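Nuclear RNA export factor 2 (Drosophila melanogaster, PDB 6MRK) silences transposons cotranscriptionally in ovaries together with Panx, Piwi and Nxt1, and may export mRNA, its NTF2-like domain, the part described here, binding Nxt1. Local coordinates at residues G10-V15 / T114-Y119; L23-D29 / R104-F109; K68-H72 / Q101-V105; S111-D115 / Y127-L131. Residues are numbered along the deposited sequence.

Contact 1: residues G10-V15 / T114-Y119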
# COMPACT_ATOMS: atom_id res chain seq x y z
N GLY A 10 -0.38 21.03 -5.44
CA GLY A 10 -1.65 20.98 -6.19
C GLY A 10 -2.50 19.81 -5.73
O GLY A 10 -3.74 19.89 -5.76
N ALA A 11 -1.83 18.76 -5.27
CA ALA A 11 -2.44 17.52 -4.75
C ALA A 11 -3.03 17.75 -3.35
O ALA A 11 -3.67 16.82 -2.85
CB ALA A 11 -1.39 16.45 -4.71
N TYR A 12 -2.82 18.91 -2.73
CA TYR A 12 -3.13 19.06 -1.29
C TYR A 12 -4.61 18.75 -1.00
O TYR A 12 -4.87 17.97 -0.07
CB TYR A 12 -2.84 20.44 -0.71
CG TYR A 12 -3.24 20.48 0.74
CD1 TYR A 12 -2.56 19.71 1.68
CD2 TYR A 12 -4.38 21.17 1.17
CE1 TYR A 12 -2.94 19.67 3.01
CE2 TYR A 12 -4.77 21.15 2.51
CZ TYR A 12 -4.04 20.40 3.43
OH TYR A 12 -4.36 20.32 4.75
N GLU A 13 -5.56 19.36 -1.71
CA GLU A 13 -6.98 19.22 -1.29
C GLU A 13 -7.58 17.92 -1.86
O GLU A 13 -8.76 17.69 -1.58
CB GLU A 13 -7.80 20.49 -1.54
CG GLU A 13 -7.79 21.04 -2.95
CD GLU A 13 -8.86 22.11 -3.15
OE1 GLU A 13 -9.34 22.68 -2.13
OE2 GLU A 13 -9.22 22.36 -4.31
N LEU A 14 -6.79 17.08 -2.55
CA LEU A 14 -7.17 15.69 -2.96
C LEU A 14 -7.01 14.72 -1.78
O LEU A 14 -7.62 13.64 -1.82
CB LEU A 14 -6.32 15.22 -4.15
CG LEU A 14 -6.02 13.72 -4.20
CD1 LEU A 14 -6.10 13.19 -5.63
CD2 LEU A 14 -4.66 13.40 -3.57
N VAL A 15 -6.19 15.04 -0.79
CA VAL A 15 -6.11 14.15 0.40
C VAL A 15 -7.51 14.15 1.02
O VAL A 15 -8.14 13.11 1.00
CB VAL A 15 -5.02 14.56 1.41
CG1 VAL A 15 -4.97 13.62 2.62
CG2 VAL A 15 -3.65 14.64 0.74
N THR A 114 -0.28 10.43 5.76
CA THR A 114 -0.55 10.53 4.31
C THR A 114 0.80 10.50 3.60
O THR A 114 1.78 11.05 4.11
CB THR A 114 -1.38 11.80 4.07
OG1 THR A 114 -2.69 11.27 3.90
CG2 THR A 114 -0.96 12.68 2.91
N ASP A 115 0.86 9.87 2.43
CA ASP A 115 2.02 9.99 1.53
C ASP A 115 1.49 10.05 0.10
O ASP A 115 1.11 9.00 -0.40
CB ASP A 115 3.00 8.82 1.67
CG ASP A 115 3.67 8.71 3.03
OD1 ASP A 115 2.99 8.25 3.97
OD2 ASP A 115 4.87 9.08 3.14
N VAL A 116 1.43 11.23 -0.51
CA VAL A 116 1.09 11.35 -1.96
C VAL A 116 2.39 11.22 -2.73
O VAL A 116 3.28 12.02 -2.49
CB VAL A 116 0.35 12.65 -2.30
CG1 VAL A 116 -0.02 12.68 -3.77
CG2 VAL A 116 -0.88 12.87 -1.43
N MET A 117 2.51 10.24 -3.61
CA MET A 117 3.83 9.83 -4.15
C MET A 117 3.93 10.20 -5.63
O MET A 117 5.07 10.39 -6.08
CB MET A 117 4.05 8.33 -3.99
CG MET A 117 3.85 7.85 -2.55
SD MET A 117 5.16 8.29 -1.36
CE MET A 117 6.65 7.95 -2.30
N HIS A 118 2.82 10.25 -6.36
CA HIS A 118 2.75 10.75 -7.76
C HIS A 118 1.49 11.59 -7.92
O HIS A 118 0.52 11.36 -7.19
CB HIS A 118 2.75 9.61 -8.78
CG HIS A 118 3.95 8.75 -8.62
ND1 HIS A 118 3.91 7.37 -8.82
CD2 HIS A 118 5.20 9.04 -8.21
CE1 HIS A 118 5.10 6.86 -8.58
NE2 HIS A 118 5.91 7.87 -8.21
N TYR A 119 1.54 12.57 -8.80
CA TYR A 119 0.35 13.39 -9.11
C TYR A 119 0.56 14.11 -10.43
O TYR A 119 1.52 14.85 -10.54
CB TYR A 119 0.09 14.38 -7.99
CG TYR A 119 -1.08 15.28 -8.24
CD1 TYR A 119 -2.36 14.89 -7.91
CD2 TYR A 119 -0.90 16.52 -8.81
CE1 TYR A 119 -3.44 15.74 -8.12
CE2 TYR A 119 -1.96 17.38 -9.03
CZ TYR A 119 -3.24 16.99 -8.68
OH TYR A 119 -4.28 17.84 -8.91
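In the NTF2-like fold a long N-terminal helix lies across one face of a strongly curved sheet, and here the beginning of that helix meets the end of strand 104-119. Tyr119 gives up the largest area, 71 Å². Its t rotamer swings the ring over Ala11, whose CB sits 3.9 Å from the ring centroid and 19° off the normal, a CH-pi contact on the ring face, while Leu14 CD1 comes to the ring edge, 4.4 Å from Tyr119 CE1. The phenol oxygen has a weak hydrogen bond to Arg176. Val15 and Ala11, with about 50 Å² each, flank Val116: Ala11 CB lies 4.1 Å from Val116 CG1, and Val15 CG2 3.9 Å from Val116 CG2. Thr114, Val116 and Tyr119 point toward segment 10-15, whereas Asp115 points away, to a basic side chain of the NTF2-related export protein (Nxt1) chain. The two segments meet by apolar packing and the CH-pi contact, without hydrogen bonds; at the Thr114 end Val15 CG1 rests 3.5 Å from Thr114 OG1.

Contact 2: residues L23-D29 / R104-F109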
# COMPACT_ATOMS: atom_id res chain seq x y z
N LEU A 23 -12.83 6.79 2.68
CA LEU A 23 -12.72 6.13 4.01
C LEU A 23 -14.05 6.24 4.75
O LEU A 23 -14.53 5.22 5.24
CB LEU A 23 -11.59 6.78 4.81
CG LEU A 23 -10.25 6.05 4.79
CD1 LEU A 23 -10.03 5.29 3.51
CD2 LEU A 23 -9.10 7.00 5.01
N ARG A 24 -14.65 7.43 4.82
CA ARG A 24 -15.93 7.61 5.53
C ARG A 24 -16.99 6.70 4.92
O ARG A 24 -17.83 6.21 5.67
CB ARG A 24 -16.38 9.07 5.52
CG ARG A 24 -15.87 9.86 6.71
CD ARG A 24 -15.99 11.36 6.47
NE ARG A 24 -15.28 12.21 7.43
CZ ARG A 24 -14.35 13.13 7.14
NH1 ARG A 24 -13.98 13.34 5.89
NH2 ARG A 24 -13.81 13.85 8.11
N GLU A 25 -16.97 6.47 3.61
CA GLU A 25 -18.04 5.71 2.91
C GLU A 25 -17.78 4.21 2.97
O GLU A 25 -18.73 3.45 2.71
CB GLU A 25 -18.13 6.17 1.46
CG GLU A 25 -19.38 5.67 0.77
CD GLU A 25 -19.75 6.52 -0.44
OE1 GLU A 25 -19.01 7.50 -0.74
OE2 GLU A 25 -20.77 6.20 -1.09
N PHE A 26 -16.54 3.78 3.24
CA PHE A 26 -16.19 2.35 3.46
C PHE A 26 -16.73 1.95 4.83
O PHE A 26 -17.20 0.82 4.97
CB PHE A 26 -14.68 2.11 3.36
CG PHE A 26 -14.28 0.68 3.58
CD1 PHE A 26 -14.35 -0.23 2.53
CD2 PHE A 26 -13.87 0.22 4.82
CE1 PHE A 26 -14.01 -1.56 2.72
CE2 PHE A 26 -13.51 -1.11 5.01
CZ PHE A 26 -13.59 -2.00 3.96
N GLU A 27 -16.71 2.89 5.78
CA GLU A 27 -16.98 2.69 7.23
C GLU A 27 -18.22 1.82 7.44
O GLU A 27 -18.07 0.71 7.98
CB GLU A 27 -17.08 4.04 7.96
CG GLU A 27 -15.72 4.70 8.15
CD GLU A 27 -15.56 5.73 9.25
OE1 GLU A 27 -16.58 6.19 9.80
OE2 GLU A 27 -14.39 6.07 9.56
N ASN A 28 -19.39 2.31 7.04
CA ASN A 28 -20.67 1.58 7.25
C ASN A 28 -20.82 0.55 6.12
O ASN A 28 -20.96 0.96 4.95
CB ASN A 28 -21.86 2.54 7.38
CG ASN A 28 -23.14 1.83 7.75
OD1 ASN A 28 -23.24 0.62 7.64
ND2 ASN A 28 -24.13 2.60 8.18
N ASP A 29 -20.78 -0.73 6.48
CA ASP A 29 -20.77 -1.89 5.54
C ASP A 29 -22.12 -2.01 4.83
O ASP A 29 -22.16 -2.63 3.76
CB ASP A 29 -20.36 -3.20 6.22
CG ASP A 29 -21.13 -3.55 7.49
OD1 ASP A 29 -21.60 -2.62 8.18
OD2 ASP A 29 -21.23 -4.76 7.79
N ARG A 104 -17.47 -4.06 9.67
CA ARG A 104 -17.72 -2.62 9.85
C ARG A 104 -16.52 -2.01 10.58
O ARG A 104 -15.97 -2.69 11.47
CB ARG A 104 -18.99 -2.40 10.67
CG ARG A 104 -19.62 -1.06 10.38
CD ARG A 104 -20.90 -0.89 11.14
NE ARG A 104 -21.22 0.52 11.16
CZ ARG A 104 -22.38 1.03 11.55
NH1 ARG A 104 -23.35 0.24 11.98
NH2 ARG A 104 -22.56 2.34 11.51
N VAL A 105 -16.15 -0.79 10.22
CA VAL A 105 -15.03 -0.06 10.87
C VAL A 105 -15.50 1.36 11.18
O VAL A 105 -16.59 1.73 10.75
CB VAL A 105 -13.76 -0.07 10.01
CG1 VAL A 105 -13.28 -1.48 9.71
CG2 VAL A 105 -13.93 0.72 8.71
N THR A 106 -14.71 2.06 11.98
CA THR A 106 -14.67 3.53 12.19
C THR A 106 -13.18 3.90 12.17
O THR A 106 -12.45 3.42 13.05
CB THR A 106 -15.35 3.90 13.52
OG1 THR A 106 -16.75 3.61 13.39
CG2 THR A 106 -15.20 5.34 13.92
N HIS A 107 -12.72 4.67 11.19
CA HIS A 107 -11.32 5.16 11.13
C HIS A 107 -11.14 6.28 12.16
O HIS A 107 -12.05 7.09 12.32
CB HIS A 107 -10.97 5.63 9.72
CG HIS A 107 -11.21 4.63 8.65
ND1 HIS A 107 -12.47 4.35 8.19
CD2 HIS A 107 -10.35 3.88 7.92
CE1 HIS A 107 -12.39 3.45 7.23
NE2 HIS A 107 -11.09 3.14 7.04
N ASP A 108 -9.97 6.34 12.79
CA ASP A 108 -9.56 7.48 13.65
C ASP A 108 -8.84 8.51 12.76
O ASP A 108 -7.64 8.39 12.56
CB ASP A 108 -8.74 6.98 14.84
CG ASP A 108 -8.13 8.08 15.72
OD1 ASP A 108 -8.34 9.27 15.41
OD2 ASP A 108 -7.43 7.73 16.68
N PHE A 109 -9.56 9.50 12.24
CA PHE A 109 -9.03 10.42 11.20
C PHE A 109 -7.87 11.25 11.72
O PHE A 109 -7.04 11.66 10.92
CB PHE A 109 -10.14 11.31 10.65
CG PHE A 109 -10.97 10.58 9.64
CD1 PHE A 109 -12.06 9.81 10.02
CD2 PHE A 109 -10.59 10.57 8.31
CE1 PHE A 109 -12.78 9.09 9.08
CE2 PHE A 109 -11.31 9.85 7.38
CZ PHE A 109 -12.39 9.11 7.76
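The polar links between the last turn of helix 12-27 and the start of strand 104-119 converge on Glu27. Its OE2 accepts from His107 N (2.7 Å) and from His107 ND1 (2.9 Å), a His-carboxylate pair reinforced by a backbone amide, while Glu27 O takes a weak hydrogen bond from Val105 N at 3.3 Å. Charged side chains add stacking and looser electrostatics. Arg24 lays its guanidinium flat on Phe109, centres 4.5 Å apart and planes at 10°, a cation-pi stack; Asp29 OD1 stays 4.3 Å from Arg104 NE, beyond a salt bridge. Leu23 CG makes a CH-pi contact with a face of the His107 ring, 3.9 Å from its centroid. Apolar contacts complete the packing: Leu23 CB touches Phe109 CZ at 3.8 Å, and Phe26 CD2 meets Val105 CG2 at 3.9 Å. Helix 23-27 and strand 104-107 run roughly antiparallel (148°, axes 7.7 Å apart at closest approach), joining helix to sheet in the NTF2-like domain. ND1 donates to the carboxylate, consistent with a held imidazole orientation.

Contact 3: residues K68-H72 / Q101-V105; sequences KYNRH and QLPRV
Segment 68-72 runs from the last part of helix 59-70, kinked at Lys68 and Tyr69, whose amides lack bonds to the preceding turn, into a turn; it lies against 101-105, which leads into and begins strand 104-119. Lys68 is helical (phi/psi -60/-34), its CA 6.1 Å from that of Leu102. Its CB points at the other segment and stops 3.8 Å from Pro103 CD, after which the m, m chain leads its ammonium away. Tyr69 follows at -90/-49 with an m rotamer and chi2 of -80°, placing its ring over the proline: Pro103 CD is 4.1 Å from the ring centroid, 27° off the normal, a CH-pi contact, and Tyr69 OH comes to 3.0 Å from Pro103 CG. Beyond the ring, Tyr69 OH also reaches Val105 CG1 (3.8 Å). A water donates to Pro103 O at 2.7 Å and is weakly bonded to Tyr69 OH at 3.4 Å. In this NTF2-like domain the contact fastens a helix end to the entry of the long sheet strand; Leu102 and Pro103 are extended (psi 156° and 164°), and their carbonyls accept hydrogen bonds from Arg32. Leu102, in the m, t rotamer, sets CD2 4.1 Å from Tyr69 CD1. Arg71 is near-helical at -60/-16, and His72 N bonds back to Tyr69 O (3.1 Å). The His72 m rotamer, at -115/-5, brings its CD2 4.1 Å from Leu102 CD2, with Gln101 packed alongside the same imidazole.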
# COMPACT_ATOMS: atom_id res chain seq x y z
N LYS A 68 -11.77 -12.54 9.73
CA LYS A 68 -12.68 -11.83 8.79
C LYS A 68 -11.85 -11.25 7.65
O LYS A 68 -12.37 -11.17 6.52
CB LYS A 68 -13.45 -10.73 9.53
CG LYS A 68 -14.30 -11.20 10.69
CD LYS A 68 -15.54 -11.96 10.28
CE LYS A 68 -16.31 -12.47 11.48
NZ LYS A 68 -17.01 -13.75 11.19
N TYR A 69 -10.62 -10.83 7.95
CA TYR A 69 -9.63 -10.27 6.99
C TYR A 69 -8.78 -11.41 6.43
O TYR A 69 -8.61 -11.50 5.21
CB TYR A 69 -8.71 -9.23 7.66
CG TYR A 69 -9.46 -8.06 8.23
CD1 TYR A 69 -9.89 -7.02 7.41
CD2 TYR A 69 -9.79 -8.01 9.58
CE1 TYR A 69 -10.61 -5.96 7.93
CE2 TYR A 69 -10.51 -6.95 10.11
CZ TYR A 69 -10.92 -5.92 9.28
OH TYR A 69 -11.61 -4.85 9.79
N ASN A 70 -8.27 -12.25 7.33
CA ASN A 70 -7.33 -13.35 7.00
C ASN A 70 -7.91 -14.29 5.94
O ASN A 70 -7.14 -14.76 5.07
CB ASN A 70 -6.93 -14.16 8.23
CG ASN A 70 -5.60 -13.71 8.77
OD1 ASN A 70 -4.60 -13.76 8.05
ND2 ASN A 70 -5.57 -13.25 10.01
N ARG A 71 -9.21 -14.59 6.01
CA ARG A 71 -9.81 -15.59 5.09
C ARG A 71 -9.62 -15.14 3.63
O ARG A 71 -9.77 -15.99 2.75
CB ARG A 71 -11.29 -15.85 5.38
CG ARG A 71 -12.16 -14.61 5.40
CD ARG A 71 -13.61 -14.99 5.22
NE ARG A 71 -14.03 -15.90 6.29
CZ ARG A 71 -15.02 -15.70 7.16
NH1 ARG A 71 -15.75 -14.59 7.15
NH2 ARG A 71 -15.28 -16.63 8.06
N HIS A 72 -9.29 -13.87 3.40
CA HIS A 72 -9.12 -13.28 2.05
C HIS A 72 -7.68 -12.85 1.81
O HIS A 72 -7.38 -12.38 0.68
CB HIS A 72 -10.01 -12.05 1.91
CG HIS A 72 -11.46 -12.31 2.11
ND1 HIS A 72 -12.20 -13.07 1.22
CD2 HIS A 72 -12.31 -11.90 3.08
CE1 HIS A 72 -13.44 -13.13 1.64
NE2 HIS A 72 -13.54 -12.42 2.78
N GLN A 101 -17.79 -8.17 2.49
CA GLN A 101 -17.65 -9.28 3.46
C GLN A 101 -16.79 -8.86 4.64
O GLN A 101 -16.71 -9.63 5.61
CB GLN A 101 -16.98 -10.47 2.80
CG GLN A 101 -17.64 -10.85 1.49
CD GLN A 101 -17.14 -12.18 1.00
OE1 GLN A 101 -16.65 -12.30 -0.11
NE2 GLN A 101 -17.22 -13.18 1.86
N LEU A 102 -16.12 -7.71 4.53
CA LEU A 102 -15.20 -7.25 5.59
C LEU A 102 -16.05 -6.66 6.70
O LEU A 102 -17.22 -6.31 6.50
CB LEU A 102 -14.20 -6.25 5.01
CG LEU A 102 -13.32 -6.81 3.89
CD1 LEU A 102 -12.41 -5.72 3.36
CD2 LEU A 102 -12.50 -8.00 4.37
N PRO A 103 -15.54 -6.62 7.93
CA PRO A 103 -16.29 -6.05 9.04
C PRO A 103 -16.53 -4.55 8.89
O PRO A 103 -15.89 -3.89 8.12
CB PRO A 103 -15.42 -6.31 10.27
CG PRO A 103 -14.03 -6.56 9.71
CD PRO A 103 -14.25 -7.20 8.35
N ARG A 104 -17.47 -4.06 9.67
CA ARG A 104 -17.72 -2.62 9.85
C ARG A 104 -16.52 -2.01 10.58
O ARG A 104 -15.97 -2.69 11.47
CB ARG A 104 -18.99 -2.40 10.67
CG ARG A 104 -19.62 -1.06 10.38
CD ARG A 104 -20.90 -0.89 11.14
NE ARG A 104 -21.22 0.52 11.16
CZ ARG A 104 -22.38 1.03 11.55
NH1 ARG A 104 -23.35 0.24 11.98
NH2 ARG A 104 -22.56 2.34 11.51
N VAL A 105 -16.15 -0.79 10.22
CA VAL A 105 -15.03 -0.06 10.87
C VAL A 105 -15.50 1.36 11.18
O VAL A 105 -16.59 1.73 10.75
CB VAL A 105 -13.76 -0.07 10.01
CG1 VAL A 105 -13.28 -1.48 9.71
CG2 VAL A 105 -13.93 0.72 8.71
O HOH W 1 -13.35 -3.48 7.26

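Contact 4: residues S111-D115 / Y127-L131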
# COMPACT_ATOMS: atom_id res chain seq x y z
N SER A 111 -5.50 10.10 13.36
CA SER A 111 -4.34 9.18 13.48
C SER A 111 -3.65 9.03 12.13
O SER A 111 -2.58 8.40 12.09
CB SER A 111 -4.77 7.85 14.03
OG SER A 111 -5.34 7.02 13.03
N LEU A 112 -4.22 9.62 11.08
CA LEU A 112 -3.88 9.25 9.69
C LEU A 112 -2.61 9.95 9.25
O LEU A 112 -2.57 11.18 9.33
CB LEU A 112 -5.02 9.64 8.75
CG LEU A 112 -6.33 8.87 8.92
CD1 LEU A 112 -7.30 9.32 7.84
CD2 LEU A 112 -6.12 7.35 8.87
N GLN A 113 -1.68 9.18 8.70
CA GLN A 113 -0.45 9.71 8.05
C GLN A 113 -0.52 9.39 6.57
O GLN A 113 -0.79 8.24 6.22
CB GLN A 113 0.78 9.15 8.75
CG GLN A 113 0.97 9.80 10.11
CD GLN A 113 2.13 9.23 10.89
OE1 GLN A 113 3.15 9.89 11.10
NE2 GLN A 113 1.96 8.00 11.34
N THR A 114 -0.28 10.43 5.76
CA THR A 114 -0.55 10.53 4.31
C THR A 114 0.80 10.50 3.60
O THR A 114 1.78 11.05 4.11
CB THR A 114 -1.38 11.80 4.07
OG1 THR A 114 -2.69 11.27 3.90
CG2 THR A 114 -0.96 12.68 2.91
N ASP A 115 0.86 9.87 2.43
CA ASP A 115 2.02 9.99 1.53
C ASP A 115 1.49 10.05 0.10
O ASP A 115 1.11 9.00 -0.40
CB ASP A 115 3.00 8.82 1.67
CG ASP A 115 3.67 8.71 3.03
OD1 ASP A 115 2.99 8.25 3.97
OD2 ASP A 115 4.87 9.08 3.14
N TYR A 127 -1.06 6.99 -0.35
CA TYR A 127 -0.96 5.99 0.74
C TYR A 127 -1.45 6.67 2.00
O TYR A 127 -1.24 7.86 2.15
CB TYR A 127 0.48 5.49 0.94
CG TYR A 127 1.17 4.95 -0.28
CD1 TYR A 127 0.48 4.31 -1.30
CD2 TYR A 127 2.53 5.04 -0.41
CE1 TYR A 127 1.13 3.78 -2.41
CE2 TYR A 127 3.21 4.51 -1.50
CZ TYR A 127 2.50 3.87 -2.51
OH TYR A 127 3.16 3.39 -3.60
N VAL A 128 -2.13 5.92 2.85
CA VAL A 128 -2.57 6.42 4.18
C VAL A 128 -2.19 5.34 5.21
O VAL A 128 -2.32 4.15 4.91
CB VAL A 128 -4.08 6.75 4.16
CG1 VAL A 128 -4.93 5.50 4.05
CG2 VAL A 128 -4.50 7.55 5.37
N ALA A 129 -1.64 5.74 6.34
CA ALA A 129 -1.37 4.86 7.50
C ALA A 129 -2.19 5.41 8.67
O ALA A 129 -2.13 6.64 8.93
CB ALA A 129 0.11 4.85 7.81
N GLY A 130 -2.96 4.57 9.33
CA GLY A 130 -3.80 5.06 10.43
C GLY A 130 -4.22 3.98 11.40
O GLY A 130 -3.58 2.90 11.42
N LEU A 131 -5.26 4.29 12.16
CA LEU A 131 -5.83 3.39 13.18
C LEU A 131 -7.33 3.38 12.94
O LEU A 131 -7.91 4.46 12.69
CB LEU A 131 -5.46 3.91 14.57
CG LEU A 131 -6.14 3.20 15.73
CD1 LEU A 131 -5.13 2.78 16.79
CD2 LEU A 131 -7.23 4.07 16.35
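Four backbone hydrogen bonds hold the strands in antiparallel register. Gln113 and Ala129 form one hydrogen-bonded pair, Gln113 N to Ala129 O and Ala129 N to Gln113 O both 2.6 Å; Asp115 and Tyr127 form the next, with Asp115 N to Tyr127 O at 2.9 Å and Tyr127 N to Asp115 O at 3.0 Å. Between them Thr114 and Val128 are a non-hydrogen-bonded pair, CA atoms 4.6 Å apart. Where the regular pairing is interrupted at Ser111 and Leu112, a side chain takes part: Leu131 N donates to Ser111 OG at 2.9 Å, that hydroxyl also bonds to Asp108 O, and backbone pairing resumes between Leu131 and Asp108. CA-H...O contacts supplement these bonds, with Leu112 CA 3.2 Å from Ala129 O and Val128 CA 3.3 Å from Gln113 O. The two strands are the arms of the beta hairpin 104-119/123-135 in the curved sheet of the NTF2-like domain, and the sheet's two faces differ in use. Thr114 and Val128 turn to the face packed against helix 12-27, where Leu19 touches both. Gln113, Asp115, Tyr127 and Ala129 occupy the other; there Asp115 pairs with a basic and a polar side chain of the Nxt1 chain, and Tyr127 packs on an apolar one. Toward the Ser111 end, Leu112 CD2 rests 3.9 Å from Val128 CG2 and 3.6 Å from Gly130 CA, in space that a CB at position 130 would invade.

Overall arrangement
All four contacts draw on strand 104-119, so they mark successive points along it: contact 3 at its entry, contact 2 next, then contact 4, and contact 1 at its end. Contacts 1 and 3 are the farthest apart, with centres about 28 Å from each other on opposite sides of the chain's centre. Helix 12-27 links contacts 1 and 2, centres about 21 Å apart. Contacts 2 and 3 share Arg104 and Val105 and meet where Phe26 CZ packs 4.0 Å from Leu102 CD1; contacts 2 and 4 meet through a probable hydrogen bond, Asp108 N to Leu131 O at 2.8 Å, and where Leu23 CD2 lies 4.1 Å from Leu112 CD1. Contacts 1 and 4 share Thr114 and Asp115, which face the helix and Nxt1 respectively.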